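Local atomic coordinates of type VI immunity protein Atu4351 (Agrobacterium fabrum, PDB entry 6ITW), a protein that probably protects its own cell by neutralising a partner toxin of the type VI secretion system, as the immunity half of an effector-immunity pair. Residues D101-E106 with I123-S128. Sequence-based numbering, arbitrary orientation.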
ATOM      1  N   ASP A 101      -2.103  -9.152 -13.304  1.00 42.17           N
ATOM      2  CA  ASP A 101      -1.136  -9.633 -14.287  1.00 42.23           C
ATOM      3  C   ASP A 101       0.272  -9.755 -13.734  1.00 45.77           C
ATOM      4  O   ASP A 101       1.005 -10.660 -14.144  1.00 46.16           O
ATOM      5  CB  ASP A 101      -1.123  -8.703 -15.515  1.00 42.36           C
ATOM      6  CG  ASP A 101      -2.511  -8.512 -16.115  1.00 47.25           C
ATOM      7  OD1 ASP A 101      -3.137  -9.525 -16.518  1.00 51.64           O
ATOM      8  OD2 ASP A 101      -2.995  -7.359 -16.163  1.00 45.71           O
ATOM      9  N   TYR A 102       0.676  -8.881 -12.810  1.00 48.36           N
ATOM     10  CA  TYR A 102       2.067  -8.839 -12.372  1.00 44.69           C
ATOM     11  C   TYR A 102       2.228  -8.972 -10.860  1.00 43.50           C
ATOM     12  O   TYR A 102       3.347  -8.808 -10.349  1.00 42.81           O
ATOM     13  CB  TYR A 102       2.728  -7.556 -12.895  1.00 45.50           C
ATOM     14  CG  TYR A 102       2.722  -7.467 -14.417  1.00 44.92           C
ATOM     15  CD1 TYR A 102       3.664  -8.153 -15.191  1.00 47.01           C
ATOM     16  CD2 TYR A 102       1.757  -6.711 -15.081  1.00 53.00           C
ATOM     17  CE1 TYR A 102       3.646  -8.071 -16.606  1.00 48.72           C
ATOM     18  CE2 TYR A 102       1.720  -6.625 -16.480  1.00 49.90           C
ATOM     19  CZ  TYR A 102       2.666  -7.303 -17.236  1.00 51.63           C
ATOM     20  OH  TYR A 102       2.614  -7.193 -18.616  1.00 56.50           O
ATOM     21  N   LYS A 103       1.151  -9.318 -10.141  1.00 43.91           N
ATOM     22  CA  LYS A 103       1.143  -9.606  -8.703  1.00 43.76           C
ATOM     23  C   LYS A 103       1.407  -8.378  -7.829  1.00 39.96           C
ATOM     24  O   LYS A 103       0.927  -7.276  -8.111  1.00 42.26           O
ATOM     25  CB  LYS A 103       2.165 -10.692  -8.318  1.00 43.66           C
ATOM     26  CG  LYS A 103       2.536 -11.747  -9.355  1.00 49.80           C
ATOM     27  CD  LYS A 103       1.395 -12.625  -9.791  1.00 55.63           C
ATOM     28  CE  LYS A 103       1.933 -13.888 -10.481  1.00 62.59           C
ATOM     29  NZ  LYS A 103       0.949 -14.441 -11.452  1.00 67.01           N
ATOM     30  N   THR A 104       2.196  -8.576  -6.772  1.00 37.77           N
ATOM     31  CA  THR A 104       2.328  -7.602  -5.696  1.00 40.12           C
ATOM     32  C   THR A 104       2.857  -6.271  -6.216  1.00 43.82           C
ATOM     33  O   THR A 104       3.880  -6.211  -6.909  1.00 43.87           O
ATOM     34  CB  THR A 104       3.261  -8.155  -4.612  1.00 42.15           C
ATOM     35  OG1 THR A 104       2.642  -9.277  -3.970  1.00 46.73           O
ATOM     36  CG2 THR A 104       3.551  -7.110  -3.569  1.00 41.28           C
ATOM     37  N   THR A 105       2.158  -5.203  -5.860  1.00 33.19           N
ATOM     38  CA  THR A 105       2.462  -3.849  -6.299  1.00 37.39           C
ATOM     39  C   THR A 105       2.478  -2.943  -5.074  1.00 40.08           C
ATOM     40  O   THR A 105       1.708  -3.166  -4.132  1.00 38.46           O
ATOM     41  CB  THR A 105       1.399  -3.365  -7.321  1.00 41.79           C
ATOM     42  OG1 THR A 105       1.315  -4.295  -8.418  1.00 38.31           O
ATOM     43  CG2 THR A 105       1.722  -1.967  -7.852  1.00 35.60           C
ATOM     44  N   GLU A 106       3.358  -1.941  -5.062  1.00 37.77           N
ATOM     45  CA  GLU A 106       3.405  -0.954  -3.987  0.59 36.78           C
ATOM     46  C   GLU A 106       3.202   0.435  -4.583  1.00 36.95           C
ATOM     47  O   GLU A 106       3.868   0.802  -5.556  1.00 39.98           O
ATOM     48  CB  GLU A 106       4.730  -1.023  -3.201  0.59 37.32           C
ATOM     49  CG  GLU A 106       5.028  -2.384  -2.504  0.59 41.66           C
ATOM     50  CD  GLU A 106       6.349  -2.392  -1.693  0.59 43.18           C
ATOM     51  OE1 GLU A 106       6.873  -1.300  -1.381  0.59 46.83           O
ATOM     52  OE2 GLU A 106       6.865  -3.489  -1.367  0.59 42.24           O
ATOM     53  N   ILE A 123       7.239 -13.884 -12.997  1.00 72.63           N
ATOM     54  CA  ILE A 123       6.783 -14.715 -11.890  1.00 73.10           C
ATOM     55  C   ILE A 123       5.800 -15.735 -12.453  1.00 70.66           C
ATOM     56  O   ILE A 123       4.784 -15.352 -13.043  1.00 67.93           O
ATOM     57  CB  ILE A 123       6.121 -13.897 -10.767  1.00 66.35           C
ATOM     58  CG1 ILE A 123       7.071 -12.836 -10.219  1.00 62.63           C
ATOM     59  CG2 ILE A 123       5.680 -14.804  -9.624  1.00 57.02           C
ATOM     60  CD1 ILE A 123       6.439 -11.970  -9.162  1.00 53.40           C
ATOM     61  N   PRO A 124       6.051 -17.036 -12.297  1.00 70.57           N
ATOM     62  CA  PRO A 124       5.081 -18.036 -12.768  1.00 68.67           C
ATOM     63  C   PRO A 124       3.741 -17.885 -12.052  1.00 73.91           C
ATOM     64  O   PRO A 124       3.685 -17.629 -10.844  1.00 67.46           O
ATOM     65  CB  PRO A 124       5.759 -19.372 -12.445  1.00 63.70           C
ATOM     66  CG  PRO A 124       6.824 -19.034 -11.409  1.00 67.78           C
ATOM     67  CD  PRO A 124       7.265 -17.643 -11.721  1.00 66.10           C
ATOM     68  N   ALA A 125       2.652 -18.042 -12.821  1.00 73.61           N
ATOM     69  CA  ALA A 125       1.303 -17.770 -12.322  1.00 72.05           C
ATOM     70  C   ALA A 125       0.884 -18.694 -11.181  1.00 72.96           C
ATOM     71  O   ALA A 125      -0.051 -18.355 -10.442  1.00 73.04           O
ATOM     72  CB  ALA A 125       0.285 -17.869 -13.463  1.00 69.29           C
ATOM     73  N   GLU A 126       1.539 -19.846 -11.015  1.00 71.62           N
ATOM     74  CA  GLU A 126       1.212 -20.730  -9.902  1.00 73.93           C
ATOM     75  C   GLU A 126       1.918 -20.342  -8.610  1.00 68.55           C
ATOM     76  O   GLU A 126       1.883 -21.113  -7.645  1.00 72.58           O
ATOM     77  CB  GLU A 126       1.526 -22.185 -10.256  1.00 75.99           C
ATOM     78  CG  GLU A 126       0.309 -22.956 -10.791  1.00 91.24           C
ATOM     79  CD  GLU A 126      -0.646 -23.434  -9.692  1.00101.14           C
ATOM     80  OE1 GLU A 126      -0.223 -24.248  -8.839  1.00103.91           O
ATOM     81  OE2 GLU A 126      -1.821 -22.994  -9.682  1.00 95.27           O
ATOM     82  N   ARG A 127       2.569 -19.184  -8.569  1.00 62.13           N
ATOM     83  CA  ARG A 127       3.160 -18.655  -7.346  0.53 58.37           C
ATOM     84  C   ARG A 127       2.338 -17.509  -6.755  1.00 53.75           C
ATOM     85  O   ARG A 127       2.756 -16.919  -5.756  1.00 53.79           O
ATOM     86  CB  ARG A 127       4.605 -18.193  -7.614  0.53 55.77           C
ATOM     87  CG  ARG A 127       5.632 -18.549  -6.511  0.53 52.86           C
ATOM     88  CD  ARG A 127       6.962 -17.785  -6.673  0.53 50.00           C
ATOM     89  NE  ARG A 127       7.276 -16.896  -5.540  0.53 49.09           N
ATOM     90  CZ  ARG A 127       7.006 -15.587  -5.491  0.53 40.03           C
ATOM     91  NH1 ARG A 127       6.416 -14.984  -6.495  0.53 40.20           N
ATOM     92  NH2 ARG A 127       7.339 -14.876  -4.432  0.53 37.89           N
ATOM     93  N   SER A 128       1.175 -17.194  -7.343  1.00 52.68           N
ATOM     94  CA  SER A 128       0.349 -16.064  -6.915  1.00 53.43           C
ATOM     95  C   SER A 128       0.034 -16.107  -5.423  1.00 53.06           C
ATOM     96  O   SER A 128       0.347 -15.162  -4.691  1.00 49.38           O
ATOM     97  CB  SER A 128      -0.949 -16.027  -7.728  1.00 52.35           C
ATOM     98  OG  SER A 128      -0.672 -15.705  -9.075  1.00 54.16           O
TER
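Ser128 OG is gripped from two directions: it accepts a hydrogen bond from Lys103 NZ at 3.1 Å and donates one to Ala125 O at 3.0 Å. The second bond reaches the carbonyl oxygen at a C=O...O angle of 131°, the hydroxyl lying well out of the carbonyl plane. With Ser128 OG used as both acceptor and donor, the lysine ammonium is linked through it to the short 3-10 turn 125-127, where Arg127 N also bonds to Pro124 O. The ammonium end of Lys103 sits against the start of this turn, its NZ 3.5 Å from Ala125 CA. Lys103 opens the strand 103-108, an inner strand of the mixed sheet whose beginning belongs to the GAD-like family region, while 123-127 leads through the 3-10 turn into helix 128-137, whose first residue is Ser128; the lysine thus bridges sheet and helix start near the protein surface. Bent at chi2 (-63°), the Lys103 chain then runs out nearly straight to the nitrogen. The aliphatic part lies alongside Ile123, the two side chains running in opposite directions: Lys103 CG meets Ile123 CD1 at 3.9 Å, and Lys103 CE meets Ile123 CG2 at 4.0 Å. Trp98 of the adjacent strand touches both Lys103 and Ser128, and Asn131 of the helix touches Lys103 and Ile123. On the strand itself, Thr105 OG1 donates to Lys103 O at 3.0 Å.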